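Local coordinates for flagellar basal body protein (Helicobacter pylori, PDB 5NPY) that probably forms part of the flagellar hook, the curved segment that links the rotary motor in the cell envelope to the filament, at residues V421-M435 / Y446-L459. Sequence-based numbering, arbitrary orientation.
Sequences VGFDSATHKMKSAPM and YSLDKSENHDSSDL
The carboxylate of Asp458 runs parallel to the ring plane of Phe423, only 5° from it and offset toward the CB-CG bond of Phe423, while Asp458 CB makes a CH-pi contact over the ring centre, 3.5 Å from the centroid of the Phe423 ring. CG of Asp458 sits between its backbone N and carbonyl carbon (chi1 69°), which carries the carboxylate to that end of the ring. From there OD1 turns to His428, whose ND1 donates to it at 3.0 Å; the oxygen lies in the imidazole plane, yet the N-H arrives from above the carboxylate plane. Leu459 CD2 packs on CB of the same histidine. Next to these side chains the backbones pair briefly: Asp458 N binds His428 O, and Met430 N reaches Ser456 O at 3.0 Å. Lys429 NZ adds a salt bridge to Asp455 OD2 whose hydrogen bond is weak.

Farther along, direct pairing gives way to water. One water takes the N-H of Leu448 and donates weakly to Ala433 O, and another is shared by Met430 O and Asp449 O. The Met430 thioether packs against Leu448, SD 3.9 Å from Leu448 CB. Pairing resumes where Met435 and Tyr446 exchange two bonds, Met435 N to Tyr446 O being 2.8 Å. Bent at chi3 (84°), Met435 brings CE within 3.6 Å of both Tyr446 CD1 and Leu448 CD1. Its sulfur stands obliquely to the Tyr446 ring, 5.2 Å from SD to the centroid, a Met-aromatic contact. Leu448 also meets Val421 and, beyond the two segments, Ile195 and Val400. The contact thus closes the open end of the 435-439/442-447 antiparallel beta-hairpin and lays the loop that follows along the 411-423/430-431 hairpin.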
loop_
_atom_site.group_PDB
_atom_site.type_symbol
_atom_site.label_atom_id
_atom_site.label_comp_id
_atom_site.label_asym_id
_atom_site.label_seq_id
_atom_site.Cartn_x
_atom_site.Cartn_y
_atom_site.Cartn_z
ATOM N N VAL A 421 0.288 -5.424 -15.853
ATOM C CA VAL A 421 1.025 -4.306 -15.278
ATOM C C VAL A 421 2.227 -3.997 -16.160
ATOM O O VAL A 421 2.879 -4.925 -16.644
ATOM C CB VAL A 421 1.452 -4.685 -13.849
ATOM C CG1 VAL A 421 2.655 -3.980 -13.433
ATOM C CG2 VAL A 421 0.322 -4.488 -12.892
ATOM N N GLY A 422 2.490 -2.694 -16.407
ATOM C CA GLY A 422 3.603 -2.271 -17.233
ATOM C C GLY A 422 4.489 -1.253 -16.520
ATOM O O GLY A 422 4.132 -0.716 -15.475
ATOM N N PHE A 423 5.662 -0.997 -17.098
ATOM C CA PHE A 423 6.595 -0.030 -16.513
ATOM C C PHE A 423 7.090 0.962 -17.554
ATOM O O PHE A 423 7.504 0.570 -18.645
ATOM C CB PHE A 423 7.801 -0.718 -15.846
ATOM C CG PHE A 423 7.437 -1.416 -14.577
ATOM C CD1 PHE A 423 7.114 -2.760 -14.580
ATOM C CD2 PHE A 423 7.342 -0.709 -13.389
ATOM C CE1 PHE A 423 6.728 -3.406 -13.416
ATOM C CE2 PHE A 423 6.957 -1.353 -12.219
ATOM C CZ PHE A 423 6.668 -2.698 -12.231
ATOM N N ASP A 424 7.099 2.238 -17.186
ATOM C CA ASP A 424 7.623 3.275 -18.062
ATOM C C ASP A 424 9.092 3.007 -18.379
ATOM O O ASP A 424 9.909 2.790 -17.484
ATOM C CB ASP A 424 7.423 4.636 -17.400
ATOM C CG ASP A 424 7.849 5.798 -18.286
ATOM O OD1 ASP A 424 6.976 6.619 -18.626
ATOM O OD2 ASP A 424 9.048 5.902 -18.622
ATOM N N SER A 425 9.428 2.982 -19.666
ATOM C CA SER A 425 10.774 2.561 -20.041
ATOM C C SER A 425 11.857 3.551 -19.598
ATOM O O SER A 425 13.028 3.167 -19.525
ATOM C CB SER A 425 10.826 2.334 -21.549
ATOM O OG SER A 425 10.222 3.422 -22.229
ATOM N N ALA A 426 11.495 4.801 -19.281
ATOM C CA ALA A 426 12.443 5.828 -18.845
ATOM C C ALA A 426 12.477 5.965 -17.320
ATOM O O ALA A 426 13.358 5.404 -16.658
ATOM C CB ALA A 426 12.085 7.176 -19.484
ATOM N N THR A 427 11.549 6.750 -16.762
ATOM C CA THR A 427 11.224 6.648 -15.347
ATOM C C THR A 427 10.800 5.223 -15.063
ATOM O O THR A 427 10.154 4.579 -15.883
ATOM C CB THR A 427 10.060 7.564 -14.988
ATOM O OG1 THR A 427 8.847 6.796 -15.061
ATOM C CG2 THR A 427 9.971 8.738 -15.978
ATOM N N HIS A 428 11.120 4.705 -13.894
ATOM C CA HIS A 428 10.775 3.302 -13.724
ATOM C C HIS A 428 9.451 3.100 -12.997
ATOM O O HIS A 428 9.278 2.101 -12.304
ATOM C CB HIS A 428 11.942 2.582 -13.066
ATOM C CG HIS A 428 13.111 2.475 -13.989
ATOM N ND1 HIS A 428 13.354 1.353 -14.753
ATOM C CD2 HIS A 428 14.039 3.391 -14.359
ATOM C CE1 HIS A 428 14.417 1.564 -15.508
ATOM N NE2 HIS A 428 14.848 2.793 -15.292
ATOM N N LYS A 429 8.491 4.011 -13.195
ATOM C CA LYS A 429 7.209 3.949 -12.493
ATOM C C LYS A 429 6.276 2.964 -13.168
ATOM O O LYS A 429 6.269 2.836 -14.396
ATOM C CB LYS A 429 6.538 5.321 -12.436
ATOM C CG LYS A 429 7.412 6.457 -11.871
ATOM C CD LYS A 429 7.748 6.275 -10.387
ATOM C CE LYS A 429 8.415 7.521 -9.828
ATOM N NZ LYS A 429 8.962 7.309 -8.456
ATOM N N MET A 430 5.487 2.268 -12.357
ATOM C CA MET A 430 4.514 1.304 -12.857
ATOM C C MET A 430 3.347 1.986 -13.578
ATOM O O MET A 430 2.868 3.044 -13.166
ATOM C CB MET A 430 3.969 0.456 -11.699
ATOM C CG MET A 430 3.125 -0.746 -12.129
ATOM S SD MET A 430 2.169 -1.574 -10.814
ATOM C CE MET A 430 3.403 -2.874 -10.422
ATOM N N LYS A 431 2.835 1.303 -14.610
ATOM C CA LYS A 431 1.698 1.724 -15.436
ATOM C C LYS A 431 0.600 0.675 -15.297
ATOM O O LYS A 431 0.732 -0.430 -15.828
ATOM C CB LYS A 431 2.106 1.845 -16.906
ATOM C CG LYS A 431 2.968 3.034 -17.299
ATOM C CD LYS A 431 3.077 3.074 -18.833
ATOM C CE LYS A 431 3.346 4.462 -19.382
ATOM N NZ LYS A 431 2.119 5.293 -19.480
ATOM N N SER A 432 -0.481 1.001 -14.599
ATOM C CA SER A 432 -1.511 -0.003 -14.363
ATOM C C SER A 432 -2.792 0.691 -13.934
ATOM O O SER A 432 -2.796 1.863 -13.560
ATOM C CB SER A 432 -1.084 -1.025 -13.301
ATOM O OG SER A 432 -0.973 -0.392 -12.035
ATOM N N ALA A 433 -3.880 -0.067 -13.973
ATOM C CA ALA A 433 -5.205 0.432 -13.661
ATOM C C ALA A 433 -5.749 -0.286 -12.438
ATOM O O ALA A 433 -5.581 -1.506 -12.313
ATOM C CB ALA A 433 -6.174 0.224 -14.847
ATOM N N PRO A 434 -6.442 0.421 -11.555
ATOM C CA PRO A 434 -6.991 -0.227 -10.357
ATOM C C PRO A 434 -8.013 -1.300 -10.717
ATOM O O PRO A 434 -8.604 -1.306 -11.801
ATOM C CB PRO A 434 -7.635 0.935 -9.598
ATOM C CG PRO A 434 -8.021 1.908 -10.690
ATOM C CD PRO A 434 -6.924 1.806 -11.719
ATOM N N MET A 435 -8.198 -2.242 -9.799
ATOM C CA MET A 435 -9.075 -3.373 -10.056
ATOM C C MET A 435 -10.095 -3.473 -8.929
ATOM O O MET A 435 -9.970 -2.822 -7.881
ATOM C CB MET A 435 -8.268 -4.681 -10.230
ATOM C CG MET A 435 -7.905 -5.434 -8.936
ATOM S SD MET A 435 -6.547 -6.626 -9.189
ATOM C CE MET A 435 -5.169 -5.474 -8.993
ATOM N N TYR A 446 -8.466 -2.119 -5.526
ATOM C CA TYR A 446 -7.071 -2.511 -5.315
ATOM C C TYR A 446 -6.201 -1.890 -6.404
ATOM O O TYR A 446 -6.469 -2.088 -7.595
ATOM C CB TYR A 446 -6.939 -4.034 -5.331
ATOM C CG TYR A 446 -5.570 -4.626 -5.000
ATOM C CD1 TYR A 446 -5.228 -5.874 -5.461
ATOM C CD2 TYR A 446 -4.670 -3.989 -4.159
ATOM C CE1 TYR A 446 -4.020 -6.445 -5.170
ATOM C CE2 TYR A 446 -3.455 -4.571 -3.853
ATOM C CZ TYR A 446 -3.140 -5.802 -4.362
ATOM O OH TYR A 446 -1.943 -6.418 -4.088
ATOM N N SER A 447 -5.178 -1.132 -6.000
ATOM C CA SER A 447 -4.256 -0.468 -6.927
ATOM C C SER A 447 -2.831 -0.958 -6.688
ATOM O O SER A 447 -2.315 -0.890 -5.558
ATOM C CB SER A 447 -4.289 1.065 -6.791
ATOM O OG SER A 447 -5.579 1.603 -7.080
ATOM N N LEU A 448 -2.207 -1.450 -7.749
ATOM C CA LEU A 448 -0.880 -2.043 -7.664
ATOM C C LEU A 448 0.250 -1.032 -7.824
ATOM O O LEU A 448 1.413 -1.428 -7.771
ATOM C CB LEU A 448 -0.738 -3.122 -8.733
ATOM C CG LEU A 448 -1.687 -4.304 -8.510
ATOM C CD1 LEU A 448 -1.663 -5.212 -9.710
ATOM C CD2 LEU A 448 -1.346 -5.097 -7.216
ATOM N N ASP A 449 -0.042 0.254 -8.026
ATOM C CA ASP A 449 0.943 1.101 -8.682
ATOM C C ASP A 449 1.538 2.171 -7.793
ATOM O O ASP A 449 2.520 2.790 -8.198
ATOM C CB ASP A 449 0.347 1.768 -9.940
ATOM C CG ASP A 449 -0.788 2.721 -9.621
ATOM O OD1 ASP A 449 -0.888 3.755 -10.312
ATOM O OD2 ASP A 449 -1.574 2.431 -8.686
ATOM N N LYS A 450 0.963 2.416 -6.621
ATOM C CA LYS A 450 1.516 3.332 -5.632
ATOM C C LYS A 450 0.685 3.213 -4.363
ATOM O O LYS A 450 -0.468 2.762 -4.390
ATOM C CB LYS A 450 1.513 4.785 -6.112
ATOM C CG LYS A 450 0.092 5.417 -6.156
ATOM C CD LYS A 450 0.156 6.846 -6.733
ATOM C CE LYS A 450 -1.216 7.509 -6.774
ATOM N NZ LYS A 450 -2.100 6.897 -7.807
ATOM N N SER A 451 1.290 3.659 -3.263
ATOM C CA SER A 451 0.684 3.846 -1.953
ATOM C C SER A 451 0.753 5.333 -1.616
ATOM O O SER A 451 1.073 6.167 -2.471
ATOM C CB SER A 451 1.419 3.007 -0.898
ATOM O OG SER A 451 2.775 3.432 -0.803
ATOM N N GLU A 452 0.489 5.662 -0.347
ATOM C CA GLU A 452 0.543 7.057 0.092
ATOM C C GLU A 452 1.912 7.693 -0.155
ATOM O O GLU A 452 1.997 8.845 -0.597
ATOM C CB GLU A 452 0.185 7.160 1.577
ATOM C CG GLU A 452 0.002 8.590 2.074
ATOM C CD GLU A 452 -0.354 8.649 3.546
ATOM O OE1 GLU A 452 0.135 9.562 4.248
ATOM O OE2 GLU A 452 -1.115 7.769 4.003
ATOM N N ASN A 453 2.998 6.984 0.141
ATOM C CA ASN A 453 4.297 7.639 0.148
ATOM C C ASN A 453 5.311 7.084 -0.847
ATOM O O ASN A 453 6.392 7.663 -0.972
ATOM C CB ASN A 453 4.891 7.597 1.561
ATOM C CG ASN A 453 3.919 8.102 2.602
ATOM O OD1 ASN A 453 3.562 9.271 2.600
ATOM N ND2 ASN A 453 3.485 7.221 3.497
ATOM N N HIS A 454 5.004 5.999 -1.557
ATOM C CA HIS A 454 5.923 5.429 -2.537
ATOM C C HIS A 454 5.141 4.981 -3.766
ATOM O O HIS A 454 3.939 4.697 -3.685
ATOM C CB HIS A 454 6.719 4.224 -1.962
ATOM C CG HIS A 454 7.378 4.519 -0.652
ATOM N ND1 HIS A 454 8.694 4.914 -0.556
ATOM C CD2 HIS A 454 6.897 4.518 0.612
ATOM C CE1 HIS A 454 9.000 5.130 0.708
ATOM N NE2 HIS A 454 7.929 4.897 1.440
ATOM N N ASP A 455 5.844 4.956 -4.903
ATOM C CA ASP A 455 5.387 4.469 -6.196
ATOM C C ASP A 455 5.995 3.099 -6.494
ATOM O O ASP A 455 7.123 2.796 -6.080
ATOM C CB ASP A 455 5.783 5.450 -7.311
ATOM C CG ASP A 455 5.231 6.850 -7.086
ATOM O OD1 ASP A 455 4.007 6.975 -6.913
ATOM O OD2 ASP A 455 6.012 7.824 -7.074
ATOM N N SER A 456 5.246 2.276 -7.231
ATOM C CA SER A 456 5.762 0.983 -7.636
ATOM C C SER A 456 6.728 1.133 -8.808
ATOM O O SER A 456 6.647 2.081 -9.602
ATOM C CB SER A 456 4.632 0.021 -7.990
ATOM O OG SER A 456 3.769 -0.164 -6.882
ATOM N N SER A 457 7.681 0.206 -8.889
ATOM C CA SER A 457 8.787 0.384 -9.815
ATOM C C SER A 457 9.337 -0.962 -10.245
ATOM O O SER A 457 9.051 -1.996 -9.640
ATOM C CB SER A 457 9.889 1.240 -9.200
ATOM O OG SER A 457 10.093 0.855 -7.855
ATOM N N ASP A 458 10.098 -0.931 -11.341
ATOM C CA ASP A 458 10.904 -2.061 -11.771
ATOM C C ASP A 458 12.392 -1.696 -11.694
ATOM O O ASP A 458 13.133 -1.891 -12.660
ATOM C CB ASP A 458 10.478 -2.496 -13.180
ATOM C CG ASP A 458 10.837 -1.470 -14.263
ATOM O OD1 ASP A 458 10.938 -0.265 -13.972
ATOM O OD2 ASP A 458 11.038 -1.886 -15.418
ATOM N N LEU A 459 12.832 -1.168 -10.542
ATOM C CA LEU A 459 14.220 -0.732 -10.347
ATOM C C LEU A 459 15.170 -1.918 -10.275
ATOM O O LEU A 459 14.978 -2.832 -9.467
ATOM C CB LEU A 459 14.360 0.090 -9.062
ATOM C CG LEU A 459 13.708 1.472 -9.001
ATOM C CD1 LEU A 459 13.793 2.099 -7.591
ATOM C CD2 LEU A 459 14.290 2.386 -10.075
HETATM O O HOH W 1 3.654 4.259 -10.330
HETATM O O HOH W 2 -0.135 3.581 -13.126
HETATM O O HOH W 3 -3.378 -1.294 -10.401
HETATM O O HOH W 4 -3.760 1.565 -10.581
#